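Local coordinates for protein nitroreductase (Bacteroides fragilis NCTC 9343, PDB 3EK3) that binds flavin mononucleotide and probably acts as an oxidoreductase that uses NAD or NADP, as a member of the nitroreductase family, at residues 40-52 / 102-116. Residues are numbered along the deposited sequence; the frame is centred on the assembly and turned at random.
Sequences APSGMHYETWHFT and NEPKQWWAGMDCACA. With FMN (flavin mononucleotide), chain B.
Asp112, in the first turn of helix 109-126, reaches out to the loop 40-49. Its CB lies 3.8 Å from CE3 of Trp49; CG, anti to the carbonyl carbon (chi1 -75°), carries the carboxylate to Ser42 CB and Gly43 N. A carboxylate suits this place because each oxygen can accept separately. OD1 takes a nearly straight hydrogen bond from Gly43 N (3.0 Å, 167°), on the syn side but 32° out of the carboxylate plane. OD2 accepts from two waters, one also joining Gly43 O to Trp108 NE1, the other weakly bound by Thr48 N, and weakly from Asn102 ND2. Trp108 NE1 comes 3.5 Å from Gly43 CA, leaving no room for a side chain there. Thr48 OG1 donates a short hydrogen bond (2.6 Å) to an in-plane lone pair of Asn102 OD1; an amide can accept here while its ND2 binds Ala109 O, tying strand end to helix start. Small Ala116 packs its backbone against Ala40 CB, and its CB lies 3.7 Å from Phe51 CE1. Trp108 CB and Asp112 OD1 approach the flavin methyls C7M and C8M, whereas Arg14, Ser16 and Lys179 of the second subunit bind the same cofactor, an FMN site at the dimer interface characteristic of the nitroreductase fold.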
loop_
_atom_site.group_PDB
_atom_site.type_symbol
_atom_site.label_atom_id
_atom_site.label_comp_id
_atom_site.label_asym_id
_atom_site.label_seq_id
_atom_site.Cartn_x
_atom_site.Cartn_y
_atom_site.Cartn_z
ATOM N N ALA A 40 -2.586 7.179 6.412
ATOM C CA ALA A 40 -2.301 6.777 5.047
ATOM C C ALA A 40 -3.118 7.589 4.020
ATOM O O ALA A 40 -4.223 8.093 4.299
ATOM C CB ALA A 40 -2.570 5.221 4.837
ATOM N N PRO A 41 -2.577 7.716 2.812
ATOM C CA PRO A 41 -3.313 8.391 1.784
ATOM C C PRO A 41 -4.474 7.487 1.391
ATOM O O PRO A 41 -4.352 6.258 1.512
ATOM C CB PRO A 41 -2.314 8.479 0.617
ATOM C CG PRO A 41 -1.329 7.354 0.848
ATOM C CD PRO A 41 -1.246 7.238 2.367
ATOM N N SER A 42 -5.573 8.101 0.992
ATOM C CA SER A 42 -6.709 7.366 0.379
ATOM C C SER A 42 -7.236 8.120 -0.793
ATOM O O SER A 42 -7.252 9.353 -0.822
ATOM C CB SER A 42 -7.831 7.096 1.399
ATOM O OG SER A 42 -8.486 8.284 1.837
ATOM N N GLY A 43 -7.743 7.380 -1.792
ATOM C CA GLY A 43 -8.232 8.004 -2.994
ATOM C C GLY A 43 -9.338 8.957 -2.641
ATOM O O GLY A 43 -10.254 8.588 -1.881
HETATM N N MSE A 44 -9.240 10.180 -3.171
HETATM C CA MSE A 44 -10.252 11.251 -2.954
HETATM C C MSE A 44 -10.418 11.648 -1.487
HETATM O O MSE A 44 -11.412 12.296 -1.111
HETATM C CB MSE A 44 -11.601 10.819 -3.548
HETATM C CG MSE A 44 -11.544 10.600 -5.049
HETATM SE SE MSE A 44 -11.366 12.284 -5.995
HETATM C CE MSE A 44 -12.977 13.101 -5.376
ATOM N N HIS A 45 -9.437 11.286 -0.647
ATOM C CA HIS A 45 -9.559 11.410 0.799
ATOM C C HIS A 45 -10.899 10.811 1.281
ATOM O O HIS A 45 -11.512 11.307 2.212
ATOM C CB HIS A 45 -9.389 12.879 1.217
ATOM C CG HIS A 45 -9.202 13.072 2.687
ATOM N ND1 HIS A 45 -8.362 12.279 3.433
ATOM C CD2 HIS A 45 -9.822 13.904 3.566
ATOM C CE1 HIS A 45 -8.431 12.652 4.703
ATOM N NE2 HIS A 45 -9.313 13.628 4.807
ATOM N N TYR A 46 -11.366 9.735 0.659
ATOM C CA TYR A 46 -12.631 9.155 1.120
ATOM C C TYR A 46 -12.572 8.561 2.534
ATOM O O TYR A 46 -13.595 8.554 3.218
ATOM C CB TYR A 46 -13.176 8.137 0.139
ATOM C CG TYR A 46 -13.728 8.693 -1.134
ATOM C CD1 TYR A 46 -14.356 9.930 -1.169
ATOM C CD2 TYR A 46 -13.717 7.931 -2.301
ATOM C CE1 TYR A 46 -14.882 10.415 -2.314
ATOM C CE2 TYR A 46 -14.277 8.413 -3.482
ATOM C CZ TYR A 46 -14.847 9.657 -3.476
ATOM O OH TYR A 46 -15.410 10.159 -4.617
ATOM N N GLU A 47 -11.419 8.043 2.967
ATOM C CA GLU A 47 -11.305 7.398 4.288
ATOM C C GLU A 47 -12.462 6.440 4.589
ATOM O O GLU A 47 -13.023 6.467 5.699
ATOM C CB GLU A 47 -11.268 8.436 5.404
ATOM C CG GLU A 47 -10.093 9.338 5.374
ATOM C CD GLU A 47 -10.127 10.392 6.461
ATOM O OE1 GLU A 47 -10.922 11.354 6.337
ATOM O OE2 GLU A 47 -9.316 10.275 7.419
ATOM N N THR A 48 -12.844 5.620 3.610
ATOM C CA THR A 48 -13.963 4.715 3.791
ATOM C C THR A 48 -13.533 3.416 4.493
ATOM O O THR A 48 -14.365 2.578 4.834
ATOM C CB THR A 48 -14.645 4.398 2.439
ATOM O OG1 THR A 48 -13.627 4.102 1.473
ATOM C CG2 THR A 48 -15.453 5.583 1.977
ATOM N N TRP A 49 -12.235 3.252 4.689
ATOM C CA TRP A 49 -11.682 2.064 5.343
ATOM C C TRP A 49 -12.167 1.921 6.786
ATOM O O TRP A 49 -12.644 2.877 7.417
ATOM C CB TRP A 49 -10.144 2.094 5.346
ATOM C CG TRP A 49 -9.486 3.441 5.680
ATOM C CD1 TRP A 49 -9.887 4.371 6.610
ATOM C CD2 TRP A 49 -8.331 3.982 5.061
ATOM N NE1 TRP A 49 -9.061 5.440 6.590
ATOM C CE2 TRP A 49 -8.089 5.232 5.647
ATOM C CE3 TRP A 49 -7.461 3.532 4.065
ATOM C CZ2 TRP A 49 -7.036 6.037 5.255
ATOM C CZ3 TRP A 49 -6.404 4.329 3.699
ATOM C CH2 TRP A 49 -6.208 5.565 4.287
ATOM N N HIS A 50 -12.026 0.710 7.309
ATOM C CA HIS A 50 -12.185 0.460 8.732
ATOM C C HIS A 50 -11.052 -0.446 9.186
ATOM O O HIS A 50 -10.616 -1.315 8.443
ATOM C CB HIS A 50 -13.511 -0.234 9.050
ATOM C CG HIS A 50 -13.982 0.000 10.451
ATOM N ND1 HIS A 50 -14.650 1.146 10.829
ATOM C CD2 HIS A 50 -13.850 -0.747 11.571
ATOM C CE1 HIS A 50 -14.904 1.094 12.130
ATOM N NE2 HIS A 50 -14.421 -0.042 12.602
ATOM N N PHE A 51 -10.615 -0.216 10.418
ATOM C CA PHE A 51 -9.542 -0.944 11.047
ATOM C C PHE A 51 -10.099 -1.591 12.311
ATOM O O PHE A 51 -10.400 -0.891 13.268
ATOM C CB PHE A 51 -8.412 0.016 11.424
ATOM C CG PHE A 51 -8.000 0.977 10.313
ATOM C CD1 PHE A 51 -7.490 0.510 9.139
ATOM C CD2 PHE A 51 -8.160 2.357 10.456
ATOM C CE1 PHE A 51 -7.088 1.388 8.133
ATOM C CE2 PHE A 51 -7.767 3.250 9.440
ATOM C CZ PHE A 51 -7.247 2.737 8.263
ATOM N N THR A 52 -10.253 -2.916 12.299
ATOM C CA THR A 52 -10.823 -3.662 13.418
ATOM C C THR A 52 -9.691 -4.433 14.081
ATOM O O THR A 52 -9.236 -5.456 13.573
ATOM C CB THR A 52 -11.973 -4.607 12.955
ATOM O OG1 THR A 52 -12.927 -3.841 12.214
ATOM C CG2 THR A 52 -12.681 -5.216 14.161
ATOM N N ASN A 102 -12.624 -2.268 3.512
ATOM C CA ASN A 102 -13.041 -1.073 2.787
ATOM C C ASN A 102 -14.260 -1.434 2.009
ATOM O O ASN A 102 -14.475 -2.601 1.727
ATOM C CB ASN A 102 -11.906 -0.594 1.861
ATOM C CG ASN A 102 -11.985 0.915 1.503
ATOM O OD1 ASN A 102 -12.902 1.631 1.896
ATOM N ND2 ASN A 102 -11.014 1.378 0.716
ATOM N N GLU A 103 -15.048 -0.426 1.643
ATOM C CA GLU A 103 -16.112 -0.641 0.687
ATOM C C GLU A 103 -15.472 -0.844 -0.679
ATOM O O GLU A 103 -14.463 -0.246 -1.023
ATOM C CB GLU A 103 -17.102 0.520 0.705
ATOM C CG GLU A 103 -16.553 1.837 0.286
ATOM C CD GLU A 103 -17.610 2.973 0.356
ATOM O OE1 GLU A 103 -18.351 3.070 1.377
ATOM O OE2 GLU A 103 -17.662 3.751 -0.626
ATOM N N PRO A 104 -16.045 -1.741 -1.467
ATOM C CA PRO A 104 -15.477 -2.075 -2.751
ATOM C C PRO A 104 -15.920 -1.169 -3.929
ATOM O O PRO A 104 -15.594 -1.461 -5.075
ATOM C CB PRO A 104 -15.949 -3.502 -2.927
ATOM C CG PRO A 104 -17.305 -3.502 -2.291
ATOM C CD PRO A 104 -17.169 -2.622 -1.110
ATOM N N LYS A 105 -16.548 -0.044 -3.626
ATOM C CA LYS A 105 -17.072 0.886 -4.631
ATOM C C LYS A 105 -16.019 1.332 -5.650
ATOM O O LYS A 105 -16.270 1.318 -6.841
ATOM C CB LYS A 105 -17.652 2.107 -3.921
ATOM C CG LYS A 105 -18.370 3.109 -4.829
ATOM C CD LYS A 105 -19.089 4.227 -4.047
ATOM C CE LYS A 105 -20.126 3.687 -3.032
ATOM N NZ LYS A 105 -20.887 4.788 -2.389
ATOM N N GLN A 106 -14.857 1.757 -5.189
ATOM C CA GLN A 106 -13.797 2.279 -6.082
ATOM C C GLN A 106 -12.811 1.193 -6.434
ATOM O O GLN A 106 -12.512 0.331 -5.598
ATOM C CB GLN A 106 -13.040 3.439 -5.440
ATOM C CG GLN A 106 -13.894 4.518 -4.770
ATOM C CD GLN A 106 -14.917 5.173 -5.677
ATOM O OE1 GLN A 106 -14.783 5.181 -6.890
ATOM N NE2 GLN A 106 -15.963 5.720 -5.077
ATOM N N TRP A 107 -12.222 1.265 -7.622
ATOM C CA TRP A 107 -11.380 0.155 -8.081
ATOM C C TRP A 107 -10.102 0.073 -7.284
ATOM O O TRP A 107 -9.487 -0.993 -7.176
ATOM C CB TRP A 107 -11.101 0.214 -9.586
ATOM C CG TRP A 107 -10.240 1.335 -10.078
ATOM C CD1 TRP A 107 -10.671 2.474 -10.685
ATOM C CD2 TRP A 107 -8.799 1.388 -10.098
ATOM N NE1 TRP A 107 -9.601 3.234 -11.073
ATOM C CE2 TRP A 107 -8.440 2.602 -10.719
ATOM C CE3 TRP A 107 -7.786 0.522 -9.679
ATOM C CZ2 TRP A 107 -7.115 2.970 -10.920
ATOM C CZ3 TRP A 107 -6.440 0.911 -9.832
ATOM C CH2 TRP A 107 -6.124 2.126 -10.448
ATOM N N TRP A 108 -9.709 1.205 -6.702
ATOM C CA TRP A 108 -8.505 1.292 -5.900
ATOM C C TRP A 108 -8.723 0.993 -4.409
ATOM O O TRP A 108 -7.826 1.254 -3.575
ATOM C CB TRP A 108 -7.910 2.690 -6.058
ATOM C CG TRP A 108 -8.825 3.774 -5.595
ATOM C CD1 TRP A 108 -9.035 4.187 -4.306
ATOM C CD2 TRP A 108 -9.637 4.610 -6.422
ATOM N NE1 TRP A 108 -9.955 5.213 -4.294
ATOM C CE2 TRP A 108 -10.333 5.493 -5.573
ATOM C CE3 TRP A 108 -9.832 4.704 -7.808
ATOM C CZ2 TRP A 108 -11.216 6.469 -6.061
ATOM C CZ3 TRP A 108 -10.700 5.663 -8.291
ATOM C CH2 TRP A 108 -11.391 6.528 -7.416
ATOM N N ALA A 109 -9.903 0.479 -4.064
ATOM C CA ALA A 109 -10.230 0.182 -2.644
ATOM C C ALA A 109 -9.135 -0.582 -1.885
ATOM O O ALA A 109 -8.793 -0.237 -0.742
ATOM C CB ALA A 109 -11.536 -0.582 -2.548
ATOM N N GLY A 110 -8.561 -1.588 -2.524
ATOM C CA GLY A 110 -7.539 -2.374 -1.878
ATOM C C GLY A 110 -6.223 -1.637 -1.753
ATOM O O GLY A 110 -5.433 -1.919 -0.849
HETATM N N MSE A 111 -5.957 -0.719 -2.691
HETATM C CA MSE A 111 -4.732 0.051 -2.572
HETATM C C MSE A 111 -4.806 1.036 -1.427
HETATM O O MSE A 111 -3.794 1.231 -0.705
HETATM C CB MSE A 111 -4.373 0.715 -3.920
HETATM C CG MSE A 111 -4.122 -0.306 -5.022
HETATM SE SE MSE A 111 -3.248 0.385 -6.582
HETATM C CE MSE A 111 -4.527 1.774 -6.908
ATOM N N ASP A 112 -5.960 1.654 -1.172
ATOM C CA ASP A 112 -6.091 2.430 0.078
ATOM C C ASP A 112 -5.623 1.574 1.264
ATOM O O ASP A 112 -4.841 2.003 2.088
ATOM C CB ASP A 112 -7.556 2.796 0.376
ATOM C CG ASP A 112 -8.119 3.911 -0.489
ATOM O OD1 ASP A 112 -7.436 4.469 -1.364
ATOM O OD2 ASP A 112 -9.304 4.223 -0.246
ATOM N N CYS A 113 -6.189 0.383 1.368
ATOM C CA CYS A 113 -5.925 -0.507 2.496
ATOM C C CYS A 113 -4.464 -0.865 2.601
ATOM O O CYS A 113 -3.926 -0.890 3.695
ATOM C CB CYS A 113 -6.747 -1.782 2.405
ATOM S SG CYS A 113 -8.517 -1.461 2.606
ATOM N N ALA A 114 -3.827 -1.133 1.453
ATOM C CA ALA A 114 -2.405 -1.504 1.443
ATOM C C ALA A 114 -1.554 -0.357 1.947
ATOM O O ALA A 114 -0.532 -0.559 2.683
ATOM C CB ALA A 114 -1.978 -1.948 0.012
ATOM N N CYS A 115 -1.936 0.867 1.574
ATOM C CA CYS A 115 -1.183 2.035 2.098
ATOM C C CYS A 115 -1.256 2.117 3.616
ATOM O O CYS A 115 -0.254 2.369 4.292
ATOM C CB CYS A 115 -1.660 3.333 1.478
ATOM S SG CYS A 115 -1.238 3.544 -0.264
ATOM N N ALA A 116 -2.452 1.948 4.148
ATOM C CA ALA A 116 -2.706 1.942 5.591
ATOM C C ALA A 116 -1.876 0.832 6.247
ATOM O O ALA A 116 -1.200 1.033 7.267
ATOM C CB ALA A 116 -4.236 1.737 5.858
HETATM N N1 FMN B . -4.023 12.630 -5.685
HETATM C C2 FMN B . -3.982 13.267 -6.904
HETATM O O2 FMN B . -3.737 14.475 -6.970
HETATM N N3 FMN B . -4.247 12.597 -8.080
HETATM C C4 FMN B . -4.560 11.282 -8.045
HETATM O O4 FMN B . -4.571 10.676 -9.130
HETATM C C4A FMN B . -4.586 10.622 -6.809
HETATM N N5 FMN B . -4.880 9.284 -6.757
HETATM C C5A FMN B . -4.885 8.591 -5.562
HETATM C C6 FMN B . -5.152 7.222 -5.563
HETATM C C7 FMN B . -5.126 6.490 -4.378
HETATM C C7M FMN B . -5.211 4.964 -4.399
HETATM C C8 FMN B . -4.790 7.148 -3.187
HETATM C C8M FMN B . -4.303 6.329 -2.015
HETATM C C9 FMN B . -4.520 8.520 -3.194
HETATM C C9A FMN B . -4.557 9.256 -4.375
HETATM N N10 FMN B . -4.306 10.638 -4.412
HETATM C C10 FMN B . -4.277 11.295 -5.619
HETATM C "C1'" FMN B . -3.940 11.394 -3.158
HETATM C "C2'" FMN B . -5.173 11.574 -2.264
HETATM O "O2'" FMN B . -6.024 12.570 -2.802
HETATM C "C3'" FMN B . -4.686 12.022 -0.897
HETATM O "O3'" FMN B . -4.007 10.938 -0.303
HETATM C "C4'" FMN B . -5.841 12.424 0.042
HETATM O "O4'" FMN B . -6.467 13.612 -0.425
HETATM C "C5'" FMN B . -5.335 12.644 1.465
HETATM O "O5'" FMN B . -4.405 13.719 1.496
HETATM P P FMN B . -2.898 13.542 2.066
HETATM O O1P FMN B . -2.992 12.902 3.395
HETATM O O2P FMN B . -2.206 14.917 2.019
HETATM O O3P FMN B . -2.175 12.545 1.196
HETATM O O HOH W 1 -10.820 5.880 -1.631
HETATM O O HOH W 2 -10.227 4.587 2.401
#